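LupI (Flavobacterium sp. YS-80-122, PDB 6IY4) probably inhibits a metalloendopeptidase, a psychrophilic marine protease, and probably acts in the periplasm. Local coordinates at residues S37-Q40 and A41-R45; S51-D55 and G56-I60. All blocks are in the same frame, centred on the assembly; numbering follows the deposited sequence.

Interaction 1 (S37-Q40 and A41-R45)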
loop_
_atom_site.group_PDB
_atom_site.type_symbol
_atom_site.label_atom_id
_atom_site.label_comp_id
_atom_site.label_asym_id
_atom_site.label_seq_id
_atom_site.Cartn_x
_atom_site.Cartn_y
_atom_site.Cartn_z
ATOM N N SER A 37 8.630 4.783 4.277
ATOM C CA SER A 37 8.623 5.746 5.412
ATOM C C SER A 37 7.486 6.767 5.256
ATOM O O SER A 37 6.899 7.158 6.275
ATOM C CB SER A 37 9.974 6.422 5.532
ATOM O OG SER A 37 10.127 7.439 4.547
ATOM N N CYS A 38 7.138 7.151 4.023
ATOM C CA CYS A 38 6.123 8.198 3.753
ATOM C C CYS A 38 4.748 7.791 4.270
ATOM O O CYS A 38 3.953 8.673 4.621
ATOM C CB CYS A 38 5.955 8.495 2.274
ATOM S SG CYS A 38 5.414 7.057 1.301
ATOM N N LEU A 39 4.463 6.501 4.366
ATOM C CA LEU A 39 3.111 6.051 4.784
ATOM C C LEU A 39 2.895 6.313 6.268
ATOM O O LEU A 39 1.725 6.316 6.671
ATOM C CB LEU A 39 2.921 4.564 4.472
ATOM C CG LEU A 39 3.089 4.163 3.009
ATOM C CD1 LEU A 39 2.757 2.678 2.832
ATOM C CD2 LEU A 39 2.215 4.985 2.077
ATOM N N GLN A 40 3.952 6.601 7.032
ATOM C CA GLN A 40 3.865 6.989 8.472
ATOM C C GLN A 40 2.957 8.217 8.632
ATOM O O GLN A 40 2.275 8.335 9.625
ATOM C CB GLN A 40 5.275 7.280 9.007
ATOM C CG GLN A 40 5.349 7.660 10.492
ATOM C CD GLN A 40 5.284 9.149 10.770
ATOM O OE1 GLN A 40 5.196 9.982 9.874
ATOM N NE2 GLN A 40 5.352 9.492 12.042
ATOM N N ALA A 41 2.939 9.116 7.667
ATOM C CA ALA A 41 2.103 10.332 7.730
ATOM C C ALA A 41 0.629 9.942 7.661
ATOM O O ALA A 41 -0.234 10.758 8.089
ATOM C CB ALA A 41 2.459 11.257 6.601
ATOM N N TRP A 42 0.308 8.747 7.157
ATOM C CA TRP A 42 -1.087 8.422 6.749
ATOM C C TRP A 42 -1.660 7.257 7.570
ATOM O O TRP A 42 -2.895 7.164 7.728
ATOM C CB TRP A 42 -1.118 8.104 5.248
ATOM C CG TRP A 42 -0.715 9.251 4.372
ATOM C CD1 TRP A 42 -0.929 10.579 4.605
ATOM C CD2 TRP A 42 -0.060 9.179 3.093
ATOM N NE1 TRP A 42 -0.459 11.328 3.561
ATOM C CE2 TRP A 42 0.106 10.501 2.631
ATOM C CE3 TRP A 42 0.410 8.139 2.299
ATOM C CZ2 TRP A 42 0.714 10.805 1.416
ATOM C CZ3 TRP A 42 1.027 8.440 1.108
ATOM C CH2 TRP A 42 1.177 9.752 0.667
ATOM N N LEU A 43 -0.815 6.346 8.012
ATOM C CA LEU A 43 -1.245 5.114 8.703
ATOM C C LEU A 43 -0.722 5.158 10.142
ATOM O O LEU A 43 0.430 5.619 10.336
ATOM C CB LEU A 43 -0.685 3.903 7.940
ATOM C CG LEU A 43 -1.119 3.741 6.487
ATOM C CD1 LEU A 43 -0.404 2.580 5.839
ATOM C CD2 LEU A 43 -2.624 3.592 6.359
ATOM N N GLY A 44 -1.507 4.596 11.050
ATOM C CA GLY A 44 -1.121 4.417 12.468
ATOM C C GLY A 44 0.050 3.468 12.632
ATOM O O GLY A 44 0.910 3.686 13.498
ATOM N N ARG A 45 0.111 2.454 11.774
ATOM C CA ARG A 45 1.117 1.378 11.836
ATOM C C ARG A 45 1.911 1.442 10.548
ATOM O O ARG A 45 1.284 1.313 9.516
ATOM C CB ARG A 45 0.381 0.057 12.028
ATOM C CG ARG A 45 1.324 -1.066 12.415
ATOM C CD ARG A 45 0.654 -2.422 12.371
ATOM N NE ARG A 45 -0.466 -2.459 13.301
ATOM C CZ ARG A 45 -0.355 -2.488 14.635
ATOM N NH1 ARG A 45 0.833 -2.456 15.233
ATOM N NH2 ARG A 45 -1.455 -2.567 15.372
#
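Leu39 O takes two backbone donors at once where the 3-10 turns of the loop between strands 22-26 and 49-53 run out. Leu43 N lies 2.9 Å from Leu39 O and meets it almost head-on, with a C=O...N angle of 171°. Trp42 N reaches Leu39 O at the same 2.9 Å but stands well above the carbonyl plane, 57° out of it, so the two N-H groups arrive from different directions and share the oxygen without competing for one place. One residue earlier, Ala41 N donates to Cys38 O at 3.2 Å, and Gln40 N is held in the same i to i+3 fashion by Ser37 O. Four successive amides, Gln40 to Leu43, are thereby satisfied by three carbonyls.

The side chains of Leu39 and Trp42 meet on the same turn. With Trp42 CG anti to its carbonyl carbon (chi1 -63°), the indole swings back along the chain, and Leu39 CD2 meets it at the edge, 3.6 Å from Trp42 CE3. Cys38 O sits over one ring face, offset toward the rim. Cys38 SG, tied to Cys22 in a disulfide, makes an oblique sulfur-aromatic contact, 5.5 Å from the centroid of the six-membered ring of Trp42. Leu39 CB and Leu43 CD1 approach to 4.1 Å. Beyond the loop, Leu39 and Trp42 both rest on Phe12 of strand 8-14, while Leu43 touches Ser67 and Leu68 of strand 66-74.

The chemistry implies a loop tied at two neighbouring residues: at Cys38 by the disulfide to strand 22-26, and at Leu39 O by two amides. This is consistent with a steady placing of Leu39, Trp42 and Leu43 against strands 8-14 and 66-74.

Interaction 2 (S51-D55 and G56-I60)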
loop_
_atom_site.group_PDB
_atom_site.type_symbol
_atom_site.label_atom_id
_atom_site.label_comp_id
_atom_site.label_asym_id
_atom_site.label_seq_id
_atom_site.Cartn_x
_atom_site.Cartn_y
_atom_site.Cartn_z
ATOM N N SER A 51 1.227 -8.579 1.593
ATOM C CA SER A 51 0.752 -9.889 1.124
ATOM C C SER A 51 -0.494 -9.706 0.295
ATOM O O SER A 51 -1.465 -9.109 0.746
ATOM C CB SER A 51 0.481 -10.799 2.283
ATOM O OG SER A 51 0.243 -12.114 1.815
ATOM N N PRO A 52 -0.526 -10.255 -0.923
ATOM C CA PRO A 52 -1.718 -10.140 -1.749
ATOM C C PRO A 52 -2.797 -11.077 -1.217
ATOM O O PRO A 52 -2.474 -12.072 -0.586
ATOM C CB PRO A 52 -1.276 -10.573 -3.149
ATOM C CG PRO A 52 0.105 -11.118 -3.001
ATOM C CD PRO A 52 0.558 -10.995 -1.570
ATOM N N THR A 53 -4.043 -10.744 -1.497
ATOM C CA THR A 53 -5.218 -11.585 -1.180
ATOM C C THR A 53 -5.980 -11.721 -2.475
ATOM O O THR A 53 -5.682 -11.056 -3.465
ATOM C CB THR A 53 -6.060 -10.957 -0.069
ATOM O OG1 THR A 53 -6.767 -9.877 -0.692
ATOM C CG2 THR A 53 -5.221 -10.514 1.113
ATOM N N PRO A 54 -7.011 -12.584 -2.518
ATOM C CA PRO A 54 -7.718 -12.797 -3.770
ATOM C C PRO A 54 -8.335 -11.521 -4.353
ATOM O O PRO A 54 -8.462 -11.416 -5.551
ATOM C CB PRO A 54 -8.765 -13.827 -3.337
ATOM C CG PRO A 54 -8.065 -14.575 -2.236
ATOM C CD PRO A 54 -7.497 -13.426 -1.428
ATOM N N ASP A 55 -8.685 -10.574 -3.491
ATOM C CA ASP A 55 -9.477 -9.382 -3.843
ATOM C C ASP A 55 -8.791 -8.108 -3.371
ATOM O O ASP A 55 -9.479 -7.084 -3.317
ATOM C CB ASP A 55 -10.854 -9.458 -3.191
ATOM C CG ASP A 55 -10.822 -9.601 -1.671
ATOM O OD1 ASP A 55 -9.743 -9.820 -1.111
ATOM O OD2 ASP A 55 -11.884 -9.423 -1.079
ATOM N N GLY A 56 -7.506 -8.181 -3.014
ATOM C CA GLY A 56 -6.921 -6.993 -2.391
ATOM C C GLY A 56 -5.516 -7.257 -1.912
ATOM O O GLY A 56 -4.808 -8.135 -2.475
ATOM N N LEU A 57 -5.079 -6.432 -0.975
ATOM C CA LEU A 57 -3.688 -6.426 -0.548
ATOM C C LEU A 57 -3.617 -6.087 0.934
ATOM O O LEU A 57 -4.298 -5.141 1.365
ATOM C CB LEU A 57 -2.956 -5.376 -1.375
ATOM C CG LEU A 57 -1.475 -5.171 -1.052
ATOM C CD1 LEU A 57 -0.704 -6.423 -1.419
ATOM C CD2 LEU A 57 -0.884 -3.997 -1.806
ATOM N N LEU A 58 -2.752 -6.764 1.676
ATOM C CA LEU A 58 -2.494 -6.446 3.097
ATOM C C LEU A 58 -1.142 -5.780 3.210
ATOM O O LEU A 58 -0.192 -6.346 2.702
ATOM C CB LEU A 58 -2.463 -7.713 3.940
ATOM C CG LEU A 58 -3.810 -8.324 4.252
ATOM C CD1 LEU A 58 -3.591 -9.721 4.781
ATOM C CD2 LEU A 58 -4.595 -7.513 5.276
ATOM N N LEU A 59 -1.120 -4.631 3.837
ATOM C CA LEU A 59 0.116 -4.002 4.324
ATOM C C LEU A 59 0.225 -4.393 5.792
ATOM O O LEU A 59 -0.774 -4.262 6.518
ATOM C CB LEU A 59 0.038 -2.492 4.173
ATOM C CG LEU A 59 -0.338 -1.947 2.792
ATOM C CD1 LEU A 59 -0.247 -0.442 2.805
ATOM C CD2 LEU A 59 0.539 -2.557 1.707
ATOM N N ILE A 60 1.391 -4.878 6.194
ATOM C CA ILE A 60 1.553 -5.545 7.508
ATOM C C ILE A 60 2.659 -4.833 8.270
ATOM O O ILE A 60 3.693 -4.588 7.676
ATOM C CB ILE A 60 1.834 -7.023 7.266
ATOM C CG1 ILE A 60 0.679 -7.655 6.474
ATOM C CG2 ILE A 60 2.013 -7.748 8.588
ATOM C CD1 ILE A 60 0.945 -9.078 6.011
#
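Thr53 CG2 stands anti to its own carbonyl carbon (chi1 76°, measured to OG1), and Leu58 CG is likewise anti to its carbonyl carbon (chi1 -76°), which brings the methyl and the leucine branch together on one face of the hairpin. Thr53 CG2 lies 4.1 Å from Leu58 CG, and the two side chains cross at about a right angle. The same rotation of Thr53 puts OG1 between the backbone N and the carbonyl carbon, turned to the bend, where it donates to Asp55 OD1 at 3.0 Å, nearly in line with the C-O bond of the carboxylate.

Behind these groups runs an antiparallel ladder. Ser51 and Leu58 form a hydrogen-bonded pair: Leu58 N reaches Ser51 O at 2.8 Å, and Ser51 N returns a bond to Leu58 O at 2.9 Å. Pro52, which has no amide hydrogen, stands opposite Leu57 in a non-hydrogen-bonded pair, so its ring costs the ladder no bond. Nearer the bend, Thr53 N binds Gly56 O at 2.9 Å, while the return bond, Gly56 N to Thr53 O, is weak at 3.4 Å. Thr53 to Gly56 makes a type I beta turn, with Pro54 and Asp55 at its corners.

On the face shared by Ser51, Thr53 and Leu58, Ile60 CD1 comes to 4.1 Å from Ser51 CB. Leu57 points to the other face, and its CD1 folds back to lie 3.5 Å from Ser51 O. Strand 66-74 flanks the hairpin beyond strand 56-60, bonding through the backbones of Leu57 and Leu59, and Thr53 and Asp55 both touch its Phe69.

The polar groups thus divide the work: Ser51 and Leu58 bond in both directions, proline occupies a position that needs no amide donor, and the Thr53 hydroxyl is bonded to Asp55 OD1 within the type I turn.

How the interactions relate
Interaction 1 comes first along the chain, in the long loop after strand 22-26, and interaction 2 follows in the hairpin of strands 49-53 and 56-60. Their centres are about 17 Å apart, on opposite sides of the chain's centre, yet they meet through Leu43 CD1 and Leu59 CD1, 4.3 Å from each other. Strand 66-74 is common ground: it borders strand 56-60 and also receives Leu43. The loop also packs on strand 8-14, while 49-53 is the last strand in the order within the chain. The antiparallel strands are consistent with the beta-barrel of Inh-type inhibitors, in which a leucine contact joins the two interactions, both leucines being buried.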